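Local coordinates for protease Do-like 1, chloroplastic (Arabidopsis thaliana, PDB 3QO6), which acts as a chloroplast serine protease of the HtrA family that is required at high temperature and may degrade damaged proteins, at residues L235-A240 with S298-I303; G268-K273 with V317-H322; G310-V315 with K325-L330. All blocks are in the same frame, centred on the assembly; numbering follows the deposited sequence.

Contact 1. Residues L235-A240 with S298-I303; sequences LGIKFA and SDLYRI
L235 opens the contact by sending its CD1 methyl toward L300, with CD1 4.4 Å from L300 CD1, an ordinary apolar contact between this loop and helix 297-304. At I237 the side chain starts off to one side, yet its tip returns to the helix, and CD1 lies 4.3 Å from L300 CD2. I237 also rests on V255 and I286 of the sheet behind.

F239 carries most of the contact on this side. Its CG sits between the backbone N and the carbonyl carbon (chi1 52°), and the ring reaches the helix with two different surfaces. L300 CD2 lies over one face, 4.3 Å from F239 CE1. At the rim, F239 CZ comes within 3.6 Å of Y301 CE1. The edge of F239 is directed to the face of Y301 in an offset edge-to-face pair, with planes inclined at 64°.

The phenol oxygen of Y301 is hydrogen-bonded to the backbone of a bound peptide. L235, G236, I237 and F239 make backbone hydrogen bonds to the same peptide, while F239, L300 and Y301 each pack on a modified side chain of the peptide. A peptide held between a loop-and-strand on one flank and a helix on the other marks this as the ligand groove of a PDZ domain, and the place of L235-F239 in it is consistent with the carboxylate-binding loop and following strand of PDZ domains.

Contact 2. Residues G268-K273 with V317-H322; sequences GLQSTK and VLRGDH
L269 lies across from V317 and Q270 across from R319 on backbones whose CA atoms stand 8.4 and 8.1 Å apart, so side chains must span the gap. On the chain before L269, G268 ends helix 263-266 in a Schellman motif, which its positive phi permits. The apolar bridge is slight: L269 CD2 reaches V317 CG1 at 4.4 Å.

R319 does more. Its CG is anti to the backbone N (chi1 -172°), and the chain bends at chi3. The NH2 group gives a weak hydrogen bond to G268 O, 3.2 Å long. Q270 crosses the arginine at about a right angle and brings its amide over one face of the guanidinium, offset toward the rim, with the two planes 44° apart. Its OE1 is 2.9 Å from R319 NH1 but lies above the group, where the angle is too poor for a hydrogen bond.

The stronger partner of R319 NH2 is the carboxylate of D284, whose OD2 also accepts a hydrogen bond from Q270 N. The chemistry thus implies a cation anchored by a salt bridge, with the amide oxygen and a helix-end carbonyl probably adding electrostatic attraction rather than strong bonds of their own.

Contact 3. Residues G310-V315 with K325-L330; sequences GDEVTV and KISVTL
V313 and L330 touch at the apolar centre, where V313 CG2, anti to its own carbonyl carbon, comes 3.3 Å from L330 CD1. Next along the same face, V315 CG2 meets V328 CG2 at 4.3 Å and I326 CB at a similar distance. V313 and V315 pack in turn on V289 of the neighbouring strand, so this is the covered side of the sheet.

The backbones form an antiparallel beta hairpin of the PDZ domain, strands 312-318 and 326-332. V313 with V328 and V315 with I326 are its hydrogen-bonded pairs. The bond from V328 N to V313 O is 2.7 Å long and almost straight at 176°, whereas the return bond from V313 N is bent and weak. Ahead of strand 312-318, D311 O accepts from L330 N, and G310 N donates to L330 O.

The other face carries E312, T314, S327 and T329. T329 CG2 lies 3.4 Å from E312 CB, and T314 OG1 sits beside the aliphatic stem of K325, 3.7 Å from its CG. E312 CG, anti to the backbone N (chi1 -170°), lies 3.7 Å from T329 CG2. At the polar end a water gives weak hydrogen bonds to E312 OE2 and S327 O, and is 3.1 Å from T329 OG1 in a third.

Overall arrangement
All three contacts belong to the PDZ domain and reach one sheet, but they show how chemistry follows place. Contact 1 is buried and apolar, built of aromatic and aliphatic groups that line the peptide groove; contacts 2 and 3 are only partly buried. Contact 2 depends on a charged side chain at the domain's periphery, contact 3 on backbone pairing with one apolar and one polar face. Contacts 2 and 3 share strand 312-318, and they touch where I326 CD1 packs on R319 and L269. Contact 1 meets contact 3 through L235 on V328, whereas contacts 1 and 2, with centres 15 Å apart, do not touch; the hairpin supplies a strand to contact 2 and touches contact 1.

Contact 1. Residues L235-A240 with S298-I303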
loop_
_atom_site.group_PDB
_atom_site.type_symbol
_atom_site.label_atom_id
_atom_site.label_comp_id
_atom_site.label_asym_id
_atom_site.label_seq_id
_atom_site.Cartn_x
_atom_site.Cartn_y
_atom_site.Cartn_z
ATOM N N LEU B 235 2.153 -6.227 42.821
ATOM C CA LEU B 235 1.019 -6.889 43.476
ATOM C C LEU B 235 1.101 -8.335 43.102
ATOM O O LEU B 235 0.565 -9.212 43.781
ATOM C CB LEU B 235 -0.297 -6.363 42.932
ATOM C CG LEU B 235 -1.230 -5.541 43.812
ATOM C CD1 LEU B 235 -2.450 -5.197 42.981
ATOM C CD2 LEU B 235 -1.651 -6.313 45.038
ATOM N N GLY B 236 1.769 -8.577 41.982
ATOM C CA GLY B 236 1.902 -9.933 41.523
ATOM C C GLY B 236 0.678 -10.426 40.769
ATOM O O GLY B 236 0.255 -11.573 40.959
ATOM N N ILE B 237 0.075 -9.567 39.941
ATOM C CA ILE B 237 -1.072 -10.012 39.132
ATOM C C ILE B 237 -0.970 -9.591 37.666
ATOM O O ILE B 237 -0.416 -8.538 37.347
ATOM C CB ILE B 237 -2.425 -9.486 39.663
ATOM C CG1 ILE B 237 -2.568 -8.002 39.377
ATOM C CG2 ILE B 237 -2.507 -9.670 41.150
ATOM C CD1 ILE B 237 -3.959 -7.509 39.617
ATOM N N LYS B 238 -1.466 -10.453 36.778
ATOM C CA LYS B 238 -1.534 -10.151 35.340
ATOM C C LYS B 238 -3.008 -9.879 35.136
ATOM O O LYS B 238 -3.833 -10.721 35.437
ATOM C CB LYS B 238 -1.130 -11.336 34.466
ATOM C CG LYS B 238 0.358 -11.427 34.197
ATOM C CD LYS B 238 0.700 -12.674 33.399
ATOM C CE LYS B 238 2.213 -12.885 33.220
ATOM N NZ LYS B 238 2.497 -14.129 32.417
ATOM N N PHE B 239 -3.354 -8.692 34.674
ATOM C CA PHE B 239 -4.755 -8.418 34.457
ATOM C C PHE B 239 -5.124 -8.314 32.997
ATOM O O PHE B 239 -4.269 -8.330 32.094
ATOM C CB PHE B 239 -5.205 -7.152 35.180
ATOM C CG PHE B 239 -4.367 -5.971 34.900
ATOM C CD1 PHE B 239 -3.147 -5.815 35.521
ATOM C CD2 PHE B 239 -4.790 -5.011 34.013
ATOM C CE1 PHE B 239 -2.364 -4.713 35.264
ATOM C CE2 PHE B 239 -4.018 -3.907 33.749
ATOM C CZ PHE B 239 -2.802 -3.754 34.373
ATOM N N ALA B 240 -6.431 -8.229 32.788
ATOM C CA ALA B 240 -6.992 -8.118 31.464
ATOM C C ALA B 240 -6.950 -6.657 31.066
ATOM O O ALA B 240 -7.190 -5.785 31.892
ATOM C CB ALA B 240 -8.428 -8.628 31.476
ATOM N N SER B 298 -5.074 2.038 34.067
ATOM C CA SER B 298 -4.428 3.292 34.455
ATOM C C SER B 298 -4.591 3.613 35.934
ATOM O O SER B 298 -3.645 4.035 36.593
ATOM C CB SER B 298 -4.984 4.459 33.630
ATOM O OG SER B 298 -4.743 5.709 34.275
ATOM N N ASP B 299 -5.801 3.431 36.446
ATOM C CA ASP B 299 -6.072 3.719 37.843
ATOM C C ASP B 299 -5.221 2.861 38.762
ATOM O O ASP B 299 -4.641 3.367 39.725
ATOM C CB ASP B 299 -7.559 3.512 38.163
ATOM C CG ASP B 299 -8.453 4.600 37.557
ATOM O OD1 ASP B 299 -7.987 5.762 37.418
ATOM O OD2 ASP B 299 -9.632 4.292 37.244
ATOM N N LEU B 300 -5.139 1.568 38.458
ATOM C CA LEU B 300 -4.355 0.651 39.272
ATOM C C LEU B 300 -2.897 1.080 39.220
ATOM O O LEU B 300 -2.282 1.368 40.243
ATOM C CB LEU B 300 -4.504 -0.778 38.754
ATOM C CG LEU B 300 -3.896 -1.889 39.616
ATOM C CD1 LEU B 300 -4.568 -1.893 41.002
ATOM C CD2 LEU B 300 -4.064 -3.252 38.904
ATOM N N TYR B 301 -2.360 1.141 38.010
ATOM C CA TYR B 301 -0.982 1.539 37.798
ATOM C C TYR B 301 -0.644 2.776 38.563
ATOM O O TYR B 301 0.290 2.793 39.354
ATOM C CB TYR B 301 -0.732 1.823 36.329
ATOM C CG TYR B 301 -0.347 0.604 35.556
ATOM C CD1 TYR B 301 -1.033 0.257 34.386
ATOM C CD2 TYR B 301 0.691 -0.216 35.994
ATOM C CE1 TYR B 301 -0.696 -0.875 33.672
ATOM C CE2 TYR B 301 1.032 -1.353 35.292
ATOM C CZ TYR B 301 0.336 -1.678 34.127
ATOM O OH TYR B 301 0.673 -2.802 33.407
ATOM N N ARG B 302 -1.420 3.815 38.298
ATOM C CA ARG B 302 -1.230 5.111 38.908
ATOM C C ARG B 302 -1.156 4.995 40.420
ATOM O O ARG B 302 -0.247 5.543 41.047
ATOM C CB ARG B 302 -2.379 6.033 38.492
ATOM C CG ARG B 302 -2.224 7.491 38.889
ATOM C CD ARG B 302 -3.489 8.277 38.533
ATOM N NE ARG B 302 -4.709 7.559 38.914
ATOM C CZ ARG B 302 -5.004 7.128 40.146
ATOM N NH1 ARG B 302 -4.172 7.333 41.168
ATOM N NH2 ARG B 302 -6.137 6.465 40.363
ATOM N N ILE B 303 -2.093 4.258 41.002
ATOM C CA ILE B 303 -2.127 4.118 42.441
ATOM C C ILE B 303 -0.922 3.366 43.015
ATOM O O ILE B 303 -0.362 3.795 44.015
ATOM C CB ILE B 303 -3.439 3.462 42.876
ATOM C CG1 ILE B 303 -3.779 3.890 44.292
ATOM C CG2 ILE B 303 -3.311 1.973 42.824
ATOM C CD1 ILE B 303 -3.725 5.394 44.497
#

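Contact 2. Residues G268-K273 with V317-H322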
loop_
_atom_site.group_PDB
_atom_site.type_symbol
_atom_site.label_atom_id
_atom_site.label_comp_id
_atom_site.label_asym_id
_atom_site.label_seq_id
_atom_site.Cartn_x
_atom_site.Cartn_y
_atom_site.Cartn_z
ATOM N N GLY B 268 -3.883 -14.737 48.670
ATOM C CA GLY B 268 -5.079 -15.432 48.199
ATOM C C GLY B 268 -6.100 -14.813 47.221
ATOM O O GLY B 268 -7.311 -15.121 47.319
ATOM N N LEU B 269 -5.656 -13.947 46.304
ATOM C CA LEU B 269 -6.571 -13.391 45.309
ATOM C C LEU B 269 -6.810 -14.493 44.278
ATOM O O LEU B 269 -5.893 -15.261 43.958
ATOM C CB LEU B 269 -5.968 -12.178 44.614
ATOM C CG LEU B 269 -6.443 -10.844 45.167
ATOM C CD1 LEU B 269 -5.974 -10.709 46.613
ATOM C CD2 LEU B 269 -5.916 -9.705 44.291
ATOM N N GLN B 270 -8.027 -14.571 43.743
ATOM C CA GLN B 270 -8.347 -15.621 42.779
ATOM C C GLN B 270 -8.197 -15.235 41.321
ATOM O O GLN B 270 -8.551 -14.127 40.909
ATOM C CB GLN B 270 -9.764 -16.116 43.003
ATOM C CG GLN B 270 -10.034 -16.571 44.422
ATOM C CD GLN B 270 -11.509 -16.814 44.666
ATOM O OE1 GLN B 270 -11.954 -16.868 45.809
ATOM N NE2 GLN B 270 -12.279 -16.963 43.586
ATOM N N SER B 271 -7.688 -16.184 40.544
ATOM C CA SER B 271 -7.476 -16.010 39.119
ATOM C C SER B 271 -8.709 -16.447 38.314
ATOM O O SER B 271 -9.637 -17.065 38.844
ATOM C CB SER B 271 -6.265 -16.832 38.711
ATOM O OG SER B 271 -5.219 -16.636 39.646
ATOM N N THR B 272 -8.723 -16.121 37.029
ATOM C CA THR B 272 -9.840 -16.491 36.169
ATOM C C THR B 272 -9.612 -17.923 35.701
ATOM O O THR B 272 -8.500 -18.244 35.289
ATOM C CB THR B 272 -9.891 -15.566 34.967
ATOM O OG1 THR B 272 -10.013 -14.219 35.427
ATOM C CG2 THR B 272 -11.062 -15.911 34.077
ATOM N N LYS B 273 -10.645 -18.772 35.778
ATOM C CA LYS B 273 -10.547 -20.182 35.366
ATOM C C LYS B 273 -11.637 -20.589 34.375
ATOM O O LYS B 273 -12.368 -19.735 33.878
ATOM C CB LYS B 273 -10.617 -21.118 36.580
ATOM C CG LYS B 273 -9.356 -21.177 37.442
ATOM C CD LYS B 273 -9.368 -22.398 38.389
ATOM C CE LYS B 273 -9.303 -23.732 37.611
ATOM N NZ LYS B 273 -9.414 -24.986 38.438
ATOM N N VAL B 317 -11.858 -6.404 46.285
ATOM C CA VAL B 317 -12.201 -7.112 45.061
ATOM C C VAL B 317 -13.682 -7.466 45.010
ATOM O O VAL B 317 -14.382 -7.413 46.015
ATOM C CB VAL B 317 -11.426 -8.446 44.925
ATOM C CG1 VAL B 317 -9.949 -8.199 45.067
ATOM C CG2 VAL B 317 -11.913 -9.460 45.965
ATOM N N LEU B 318 -14.153 -7.813 43.819
ATOM C CA LEU B 318 -15.522 -8.244 43.633
ATOM C C LEU B 318 -15.352 -9.705 43.275
ATOM O O LEU B 318 -15.017 -10.048 42.144
ATOM C CB LEU B 318 -16.201 -7.490 42.490
ATOM C CG LEU B 318 -17.489 -8.112 41.932
ATOM C CD1 LEU B 318 -18.441 -8.449 43.058
ATOM C CD2 LEU B 318 -18.145 -7.154 40.967
ATOM N N ARG B 319 -15.530 -10.559 44.271
ATOM C CA ARG B 319 -15.415 -11.991 44.091
ATOM C C ARG B 319 -16.796 -12.478 43.670
ATOM O O ARG B 319 -17.627 -11.674 43.245
ATOM C CB ARG B 319 -14.966 -12.637 45.405
ATOM C CG ARG B 319 -14.617 -14.110 45.305
ATOM C CD ARG B 319 -13.766 -14.562 46.486
ATOM N NE ARG B 319 -12.422 -13.981 46.461
ATOM C CZ ARG B 319 -11.428 -14.349 47.271
ATOM N NH1 ARG B 319 -11.623 -15.298 48.178
ATOM N NH2 ARG B 319 -10.233 -13.781 47.165
ATOM N N GLY B 320 -17.049 -13.776 43.779
ATOM C CA GLY B 320 -18.343 -14.309 43.379
ATOM C C GLY B 320 -19.587 -13.570 43.863
ATOM O O GLY B 320 -20.257 -14.023 44.798
ATOM N N ASP B 321 -19.897 -12.433 43.236
ATOM C CA ASP B 321 -21.088 -11.628 43.567
ATOM C C ASP B 321 -21.164 -10.936 44.933
ATOM O O ASP B 321 -22.208 -10.388 45.294
ATOM C CB ASP B 321 -22.359 -12.472 43.370
ATOM C CG ASP B 321 -22.566 -12.888 41.915
ATOM O OD1 ASP B 321 -22.908 -12.018 41.077
ATOM O OD2 ASP B 321 -22.377 -14.088 41.610
ATOM N N HIS B 322 -20.073 -10.958 45.686
ATOM C CA HIS B 322 -20.037 -10.301 46.988
ATOM C C HIS B 322 -18.708 -9.589 47.095
ATOM O O HIS B 322 -17.703 -10.088 46.598
ATOM C CB HIS B 322 -20.142 -11.317 48.116
ATOM C CG HIS B 322 -19.032 -12.318 48.125
ATOM N ND1 HIS B 322 -19.040 -13.447 47.334
ATOM C CD2 HIS B 322 -17.872 -12.357 48.823
ATOM C CE1 HIS B 322 -17.935 -14.140 47.547
ATOM N NE2 HIS B 322 -17.210 -13.500 48.446
#

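Contact 3. Residues G310-V315 with K325-L330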
loop_
_atom_site.group_PDB
_atom_site.type_symbol
_atom_site.label_atom_id
_atom_site.label_comp_id
_atom_site.label_asym_id
_atom_site.label_seq_id
_atom_site.Cartn_x
_atom_site.Cartn_y
_atom_site.Cartn_z
ATOM N N GLY B 310 7.273 -3.409 50.200
ATOM C CA GLY B 310 6.973 -3.633 51.600
ATOM C C GLY B 310 5.659 -3.062 52.106
ATOM O O GLY B 310 5.150 -3.546 53.107
ATOM N N ASP B 311 5.102 -2.050 51.444
ATOM C CA ASP B 311 3.827 -1.468 51.888
ATOM C C ASP B 311 2.712 -2.512 51.962
ATOM O O ASP B 311 2.576 -3.360 51.074
ATOM C CB ASP B 311 3.375 -0.355 50.938
ATOM C CG ASP B 311 4.182 0.918 51.093
ATOM O OD1 ASP B 311 5.250 0.884 51.744
ATOM O OD2 ASP B 311 3.753 1.956 50.551
ATOM N N GLU B 312 1.916 -2.471 53.021
ATOM C CA GLU B 312 0.829 -3.423 53.102
ATOM C C GLU B 312 -0.413 -2.720 52.580
ATOM O O GLU B 312 -1.086 -1.986 53.293
ATOM C CB GLU B 312 0.589 -3.904 54.525
ATOM C CG GLU B 312 -0.384 -5.076 54.540
ATOM C CD GLU B 312 -0.970 -5.361 55.906
ATOM O OE1 GLU B 312 -1.540 -4.420 56.504
ATOM O OE2 GLU B 312 -0.876 -6.523 56.369
ATOM N N VAL B 313 -0.698 -2.946 51.311
ATOM C CA VAL B 313 -1.836 -2.337 50.662
ATOM C C VAL B 313 -3.107 -3.156 50.837
ATOM O O VAL B 313 -3.097 -4.388 50.711
ATOM C CB VAL B 313 -1.537 -2.162 49.185
ATOM C CG1 VAL B 313 -2.805 -1.965 48.424
ATOM C CG2 VAL B 313 -0.612 -0.982 49.003
ATOM N N THR B 314 -4.201 -2.464 51.139
ATOM C CA THR B 314 -5.484 -3.126 51.324
ATOM C C THR B 314 -6.296 -2.984 50.033
ATOM O O THR B 314 -6.677 -1.885 49.629
ATOM C CB THR B 314 -6.251 -2.544 52.573
ATOM O OG1 THR B 314 -7.650 -2.838 52.472
ATOM C CG2 THR B 314 -6.059 -1.052 52.687
ATOM N N VAL B 315 -6.536 -4.117 49.384
ATOM C CA VAL B 315 -7.272 -4.128 48.133
ATOM C C VAL B 315 -8.653 -4.755 48.231
ATOM O O VAL B 315 -8.849 -5.816 48.825
ATOM C CB VAL B 315 -6.469 -4.865 46.999
ATOM C CG1 VAL B 315 -4.985 -4.554 47.123
ATOM C CG2 VAL B 315 -6.691 -6.361 47.062
ATOM N N LYS B 325 -12.161 -7.583 50.780
ATOM C CA LYS B 325 -11.141 -6.655 51.221
ATOM C C LYS B 325 -10.004 -7.615 51.502
ATOM O O LYS B 325 -10.221 -8.632 52.149
ATOM C CB LYS B 325 -11.623 -5.956 52.494
ATOM C CG LYS B 325 -10.759 -4.819 53.016
ATOM C CD LYS B 325 -11.480 -4.083 54.170
ATOM C CE LYS B 325 -10.587 -3.027 54.831
ATOM N NZ LYS B 325 -11.370 -2.020 55.598
ATOM N N ILE B 326 -8.816 -7.335 50.979
ATOM C CA ILE B 326 -7.671 -8.219 51.194
ATOM C C ILE B 326 -6.402 -7.405 51.352
ATOM O O ILE B 326 -6.144 -6.471 50.595
ATOM C CB ILE B 326 -7.505 -9.218 50.018
ATOM C CG1 ILE B 326 -8.770 -10.070 49.901
ATOM C CG2 ILE B 326 -6.284 -10.110 50.235
ATOM C CD1 ILE B 326 -8.701 -11.159 48.877
ATOM N N SER B 327 -5.614 -7.728 52.359
ATOM C CA SER B 327 -4.392 -6.987 52.526
ATOM C C SER B 327 -3.267 -7.720 51.821
ATOM O O SER B 327 -3.065 -8.925 52.001
ATOM C CB SER B 327 -4.076 -6.775 54.012
ATOM O OG SER B 327 -4.566 -5.516 54.457
ATOM N N VAL B 328 -2.551 -6.983 50.987
ATOM C CA VAL B 328 -1.437 -7.553 50.263
ATOM C C VAL B 328 -0.207 -6.716 50.545
ATOM O O VAL B 328 -0.271 -5.490 50.530
ATOM C CB VAL B 328 -1.702 -7.542 48.754
ATOM C CG1 VAL B 328 -0.607 -8.301 48.024
ATOM C CG2 VAL B 328 -3.048 -8.166 48.473
ATOM N N THR B 329 0.906 -7.371 50.843
ATOM C CA THR B 329 2.146 -6.631 51.073
ATOM C C THR B 329 2.987 -6.752 49.801
ATOM O O THR B 329 3.393 -7.846 49.389
ATOM C CB THR B 329 2.950 -7.160 52.290
ATOM O OG1 THR B 329 2.369 -8.376 52.770
ATOM C CG2 THR B 329 2.938 -6.137 53.407
ATOM N N LEU B 330 3.234 -5.607 49.185
ATOM C CA LEU B 330 3.975 -5.565 47.945
ATOM C C LEU B 330 5.430 -5.980 48.041
ATOM O O LEU B 330 6.168 -5.489 48.890
ATOM C CB LEU B 330 3.863 -4.161 47.332
ATOM C CG LEU B 330 2.457 -3.720 46.915
ATOM C CD1 LEU B 330 1.786 -3.065 48.063
ATOM C CD2 LEU B 330 2.551 -2.744 45.781
HETATM O O HOH W 1 -0.516 -8.625 53.842
#